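Local coordinates for protein putative eukaryotic translation initiation factor eIF-4E (Leishmania major, PDB 5WB5) that probably binds the methylated cap structure at the 5' end of messenger RNA, including the trypanosomatid cap 4, and acts in translation initiation, at residues A[58-69]-A[132-143]. Residues are numbered along the deposited sequence; the frame is centred on the assembly and turned at random.
Sequences FFVMLRYMKPLH and TDLDKAWENVLM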
loop_
_atom_site.group_PDB
_atom_site.type_symbol
_atom_site.label_atom_id
_atom_site.label_comp_id
_atom_site.label_asym_id
_atom_site.label_seq_id
_atom_site.Cartn_x
_atom_site.Cartn_y
_atom_site.Cartn_z
ATOM N N PHE A 58 8.666 6.558 5.281
ATOM C CA PHE A 58 8.150 5.461 4.472
ATOM C C PHE A 58 9.005 4.213 4.638
ATOM O O PHE A 58 8.484 3.109 4.844
ATOM C CB PHE A 58 8.091 5.892 3.008
ATOM C CG PHE A 58 7.808 4.772 2.053
ATOM C CD1 PHE A 58 6.522 4.289 1.889
ATOM C CD2 PHE A 58 8.828 4.214 1.307
ATOM C CE1 PHE A 58 6.264 3.266 1.001
ATOM C CE2 PHE A 58 8.574 3.189 0.420
ATOM C CZ PHE A 58 7.292 2.715 0.266
ATOM N N PHE A 59 10.329 4.366 4.567
ATOM C CA PHE A 59 11.192 3.193 4.669
ATOM C C PHE A 59 11.228 2.631 6.086
ATOM O O PHE A 59 11.412 1.422 6.259
ATOM C CB PHE A 59 12.593 3.528 4.170
ATOM C CG PHE A 59 12.707 3.501 2.674
ATOM C CD1 PHE A 59 12.757 2.294 1.993
ATOM C CD2 PHE A 59 12.735 4.675 1.945
ATOM C CE1 PHE A 59 12.848 2.261 0.619
ATOM C CE2 PHE A 59 12.825 4.649 0.571
ATOM C CZ PHE A 59 12.883 3.438 -0.095
ATOM N N VAL A 60 11.025 3.466 7.106
ATOM C CA VAL A 60 10.897 2.939 8.464
ATOM C C VAL A 60 9.626 2.103 8.582
ATOM O O VAL A 60 9.637 0.979 9.112
ATOM C CB VAL A 60 10.918 4.087 9.488
ATOM C CG1 VAL A 60 10.646 3.567 10.884
ATOM C CG2 VAL A 60 12.262 4.795 9.460
ATOM N N MET A 61 8.509 2.649 8.098
ATOM C CA MET A 61 7.273 1.883 8.006
ATOM C C MET A 61 7.532 0.529 7.358
ATOM O O MET A 61 7.174 -0.518 7.908
ATOM C CB MET A 61 6.238 2.677 7.205
ATOM C CG MET A 61 4.885 2.001 7.050
ATOM S SD MET A 61 3.893 2.773 5.754
ATOM C CE MET A 61 4.694 2.118 4.294
ATOM N N LEU A 62 8.167 0.537 6.184
ATOM C CA LEU A 62 8.485 -0.717 5.508
ATOM C C LEU A 62 9.291 -1.638 6.411
ATOM O O LEU A 62 9.041 -2.848 6.461
ATOM C CB LEU A 62 9.254 -0.446 4.217
ATOM C CG LEU A 62 8.444 -0.019 2.997
ATOM C CD1 LEU A 62 9.386 0.312 1.853
ATOM C CD2 LEU A 62 7.461 -1.104 2.580
ATOM N N ARG A 63 10.274 -1.082 7.121
ATOM C CA ARG A 63 11.079 -1.885 8.033
ATOM C C ARG A 63 10.193 -2.647 9.006
ATOM O O ARG A 63 10.377 -3.849 9.223
ATOM C CB ARG A 63 12.055 -0.989 8.796
ATOM C CG ARG A 63 13.002 -1.734 9.731
ATOM C CD ARG A 63 13.653 -0.771 10.716
ATOM N NE ARG A 63 14.366 0.296 10.022
ATOM C CZ ARG A 63 14.580 1.511 10.517
ATOM N NH1 ARG A 63 14.131 1.841 11.719
ATOM N NH2 ARG A 63 15.242 2.408 9.794
ATOM N N TYR A 64 9.219 -1.961 9.601
ATOM C CA TYR A 64 8.405 -2.589 10.637
ATOM C C TYR A 64 7.111 -3.203 10.109
ATOM O O TYR A 64 6.308 -3.694 10.909
ATOM C CB TYR A 64 8.099 -1.579 11.746
ATOM C CG TYR A 64 9.314 -1.273 12.595
ATOM C CD1 TYR A 64 9.844 -2.233 13.451
ATOM C CD2 TYR A 64 9.940 -0.034 12.532
ATOM C CE1 TYR A 64 10.956 -1.964 14.223
ATOM C CE2 TYR A 64 11.051 0.243 13.302
ATOM C CZ TYR A 64 11.556 -0.725 14.143
ATOM O OH TYR A 64 12.664 -0.449 14.908
ATOM N N MET A 65 6.892 -3.209 8.798
ATOM C CA MET A 65 5.767 -3.937 8.231
ATOM C C MET A 65 6.092 -5.422 8.136
ATOM O O MET A 65 7.255 -5.823 8.033
ATOM C CB MET A 65 5.417 -3.407 6.842
ATOM C CG MET A 65 4.555 -2.160 6.845
ATOM S SD MET A 65 4.298 -1.486 5.187
ATOM C CE MET A 65 3.529 -2.866 4.349
ATOM N N LYS A 66 5.049 -6.240 8.167
ATOM C CA LYS A 66 5.284 -7.669 8.025
ATOM C C LYS A 66 5.252 -8.055 6.548
ATOM O O LYS A 66 4.405 -7.559 5.796
ATOM C CB LYS A 66 4.231 -8.467 8.789
ATOM C CG LYS A 66 4.210 -8.202 10.296
ATOM C CD LYS A 66 5.402 -8.830 11.002
ATOM C CE LYS A 66 5.446 -8.445 12.477
ATOM N NZ LYS A 66 4.189 -8.792 13.195
ATOM N N PRO A 67 6.160 -8.910 6.084
ATOM C CA PRO A 67 6.112 -9.333 4.682
ATOM C C PRO A 67 4.872 -10.162 4.396
ATOM O O PRO A 67 4.327 -10.838 5.271
ATOM C CB PRO A 67 7.391 -10.160 4.512
ATOM C CG PRO A 67 7.726 -10.626 5.872
ATOM C CD PRO A 67 7.281 -9.535 6.805
ATOM N N LEU A 68 4.428 -10.098 3.141
ATOM C CA LEU A 68 3.245 -10.846 2.737
ATOM C C LEU A 68 3.499 -12.347 2.769
ATOM O O LEU A 68 2.577 -13.123 3.035
ATOM C CB LEU A 68 2.807 -10.408 1.343
ATOM C CG LEU A 68 2.688 -8.895 1.145
ATOM C CD1 LEU A 68 2.438 -8.576 -0.315
ATOM C CD2 LEU A 68 1.587 -8.318 2.016
ATOM N N HIS A 69 4.739 -12.771 2.511
ATOM C CA HIS A 69 5.065 -14.191 2.562
ATOM C C HIS A 69 4.774 -14.783 3.932
ATOM O O HIS A 69 4.444 -15.970 4.038
ATOM C CB HIS A 69 6.535 -14.400 2.197
ATOM C CG HIS A 69 7.022 -15.797 2.419
ATOM N ND1 HIS A 69 6.239 -16.905 2.181
ATOM C CD2 HIS A 69 8.216 -16.265 2.853
ATOM C CE1 HIS A 69 6.928 -17.997 2.461
ATOM N NE2 HIS A 69 8.131 -17.636 2.870
ATOM N N THR A 132 10.332 -12.620 -1.533
ATOM C CA THR A 132 9.569 -13.220 -2.610
ATOM C C THR A 132 9.218 -12.165 -3.656
ATOM O O THR A 132 9.214 -10.961 -3.388
ATOM C CB THR A 132 8.293 -13.865 -2.069
ATOM O OG1 THR A 132 7.448 -12.854 -1.504
ATOM C CG2 THR A 132 8.630 -14.899 -1.001
ATOM N N ASP A 133 8.932 -12.636 -4.872
ATOM C CA ASP A 133 8.499 -11.726 -5.927
ATOM C C ASP A 133 7.246 -10.964 -5.520
ATOM O O ASP A 133 7.062 -9.810 -5.926
ATOM C CB ASP A 133 8.256 -12.503 -7.220
ATOM C CG ASP A 133 9.540 -13.033 -7.832
ATOM O OD1 ASP A 133 10.572 -12.332 -7.764
ATOM O OD2 ASP A 133 9.518 -14.154 -8.382
ATOM N N LEU A 134 6.380 -11.579 -4.714
ATOM C CA LEU A 134 5.189 -10.884 -4.235
ATOM C C LEU A 134 5.566 -9.707 -3.340
ATOM O O LEU A 134 5.045 -8.595 -3.503
ATOM C CB LEU A 134 4.283 -11.863 -3.488
ATOM C CG LEU A 134 2.983 -11.298 -2.916
ATOM C CD1 LEU A 134 2.074 -10.814 -4.026
ATOM C CD2 LEU A 134 2.291 -12.347 -2.068
ATOM N N ASP A 135 6.460 -9.934 -2.374
ATOM C CA ASP A 135 6.919 -8.833 -1.536
ATOM C C ASP A 135 7.597 -7.759 -2.376
ATOM O O ASP A 135 7.405 -6.561 -2.138
ATOM C CB ASP A 135 7.874 -9.350 -0.460
ATOM C CG ASP A 135 7.197 -10.277 0.529
ATOM O OD1 ASP A 135 6.045 -9.996 0.934
ATOM O OD2 ASP A 135 7.826 -11.290 0.907
ATOM N N LYS A 136 8.400 -8.169 -3.364
ATOM C CA LYS A 136 9.097 -7.199 -4.201
ATOM C C LYS A 136 8.113 -6.336 -4.981
ATOM O O LYS A 136 8.299 -5.119 -5.093
ATOM C CB LYS A 136 10.050 -7.915 -5.160
ATOM C CG LYS A 136 11.256 -8.560 -4.485
ATOM C CD LYS A 136 12.063 -9.380 -5.478
ATOM C CE LYS A 136 13.235 -10.078 -4.809
ATOM N NZ LYS A 136 13.901 -11.047 -5.725
ATOM N N ALA A 137 7.056 -6.947 -5.524
ATOM C CA ALA A 137 6.055 -6.178 -6.256
ATOM C C ALA A 137 5.286 -5.252 -5.325
ATOM O O ALA A 137 4.970 -4.111 -5.689
ATOM C CB ALA A 137 5.101 -7.125 -6.983
ATOM N N TRP A 138 4.973 -5.727 -4.120
ATOM C CA TRP A 138 4.307 -4.881 -3.139
ATOM C C TRP A 138 5.157 -3.652 -2.823
ATOM O O TRP A 138 4.662 -2.516 -2.827
ATOM C CB TRP A 138 4.021 -5.713 -1.885
ATOM C CG TRP A 138 3.357 -4.993 -0.760
ATOM C CD1 TRP A 138 3.727 -5.022 0.551
ATOM C CD2 TRP A 138 2.205 -4.144 -0.833
ATOM N NE1 TRP A 138 2.881 -4.245 1.300
ATOM C CE2 TRP A 138 1.937 -3.693 0.474
ATOM C CE3 TRP A 138 1.374 -3.721 -1.874
ATOM C CZ2 TRP A 138 0.879 -2.840 0.767
ATOM C CZ3 TRP A 138 0.322 -2.871 -1.580
ATOM C CH2 TRP A 138 0.085 -2.441 -0.270
ATOM N N GLU A 139 6.452 -3.865 -2.579
ATOM C CA GLU A 139 7.357 -2.755 -2.296
ATOM C C GLU A 139 7.467 -1.809 -3.490
ATOM O O GLU A 139 7.480 -0.585 -3.321
ATOM C CB GLU A 139 8.736 -3.292 -1.906
ATOM C CG GLU A 139 8.760 -4.068 -0.593
ATOM C CD GLU A 139 10.120 -4.683 -0.289
ATOM O OE1 GLU A 139 11.013 -4.621 -1.160
ATOM O OE2 GLU A 139 10.295 -5.230 0.821
ATOM N N ASN A 140 7.553 -2.357 -4.704
ATOM C CA ASN A 140 7.653 -1.512 -5.889
ATOM C C ASN A 140 6.422 -0.630 -6.041
ATOM O O ASN A 140 6.538 0.564 -6.347
ATOM C CB ASN A 140 7.853 -2.375 -7.133
ATOM C CG ASN A 140 9.244 -2.975 -7.213
ATOM O OD1 ASN A 140 10.182 -2.501 -6.571
ATOM N ND2 ASN A 140 9.387 -4.023 -8.012
ATOM N N VAL A 141 5.231 -1.194 -5.830
ATOM C CA VAL A 141 4.012 -0.404 -5.981
ATOM C C VAL A 141 3.912 0.640 -4.877
ATOM O O VAL A 141 3.456 1.766 -5.110
ATOM C CB VAL A 141 2.778 -1.322 -6.009
ATOM C CG1 VAL A 141 1.497 -0.499 -6.088
ATOM C CG2 VAL A 141 2.867 -2.270 -7.191
ATOM N N LEU A 142 4.341 0.297 -3.661
ATOM C CA LEU A 142 4.334 1.289 -2.590
ATOM C C LEU A 142 5.284 2.441 -2.906
ATOM O O LEU A 142 4.945 3.616 -2.698
ATOM C CB LEU A 142 4.705 0.626 -1.265
ATOM C CG LEU A 142 3.542 0.006 -0.495
ATOM C CD1 LEU A 142 4.059 -0.976 0.549
ATOM C CD2 LEU A 142 2.709 1.104 0.163
ATOM N N MET A 143 6.483 2.119 -3.406
ATOM C CA MET A 143 7.448 3.156 -3.753
ATOM C C MET A 143 6.933 4.022 -4.893
ATOM O O MET A 143 7.150 5.237 -4.902
ATOM C CB MET A 143 8.791 2.528 -4.131
ATOM C CG MET A 143 9.558 1.933 -2.961
ATOM S SD MET A 143 11.196 1.333 -3.407
ATOM C CE MET A 143 10.772 0.066 -4.594
#
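D135 and L68 meet where one dorsal helix of the eIF4E fold receives the loop that leaves another, a worked example of how two helices lying side by side on the convex face of a curved antiparallel sheet can be joined without close backbone packing. Helix 58-64 and helix 133-143 run nearly antiparallel, at 158°, with their axes 12.0 Å apart, so long side chains have to bridge the gap. At one end F58 reaches across with CG anti to its own backbone N (chi1 170°). The ring turns its edge to L142, CZ lying 3.7 Å from L142 CB, while the side chain of M143 runs at about a right angle to that of F58, and M143 SD also makes an oblique Met-aromatic contact with the ring of F59. Next along, the side chains of L62 and L142 pass each other in opposite directions, CD2 of L62 4.0 Å from CD1 of L142. M65, bent at its last torsion, brings CE to the indole edge of W138, while L142 CD1 lies over a face of that ring. L68 comes in crosswise from the loop: its CD1 sits 3.6 Å from W138 CB. Beneath this layer, M169 of strand 164-171 touches both L68 and W138. The same two segments also meet another protein chain, to which R63, Y64 and N140 hydrogen-bond. Toward H69 the contact turns polar. T132, at the N-cap of helix 133-143, accepts from D135 N through OG1, and a weak bond links the same hydroxyl to D135 OD2. The other oxygen of the buried D135 carboxylate faces the loop: L68 N donates to the syn side of D135 OD1 at 2.7 Å, 21° out of the carboxylate plane, and H69 N adds a weak bond of 3.4 Å to that same OD1.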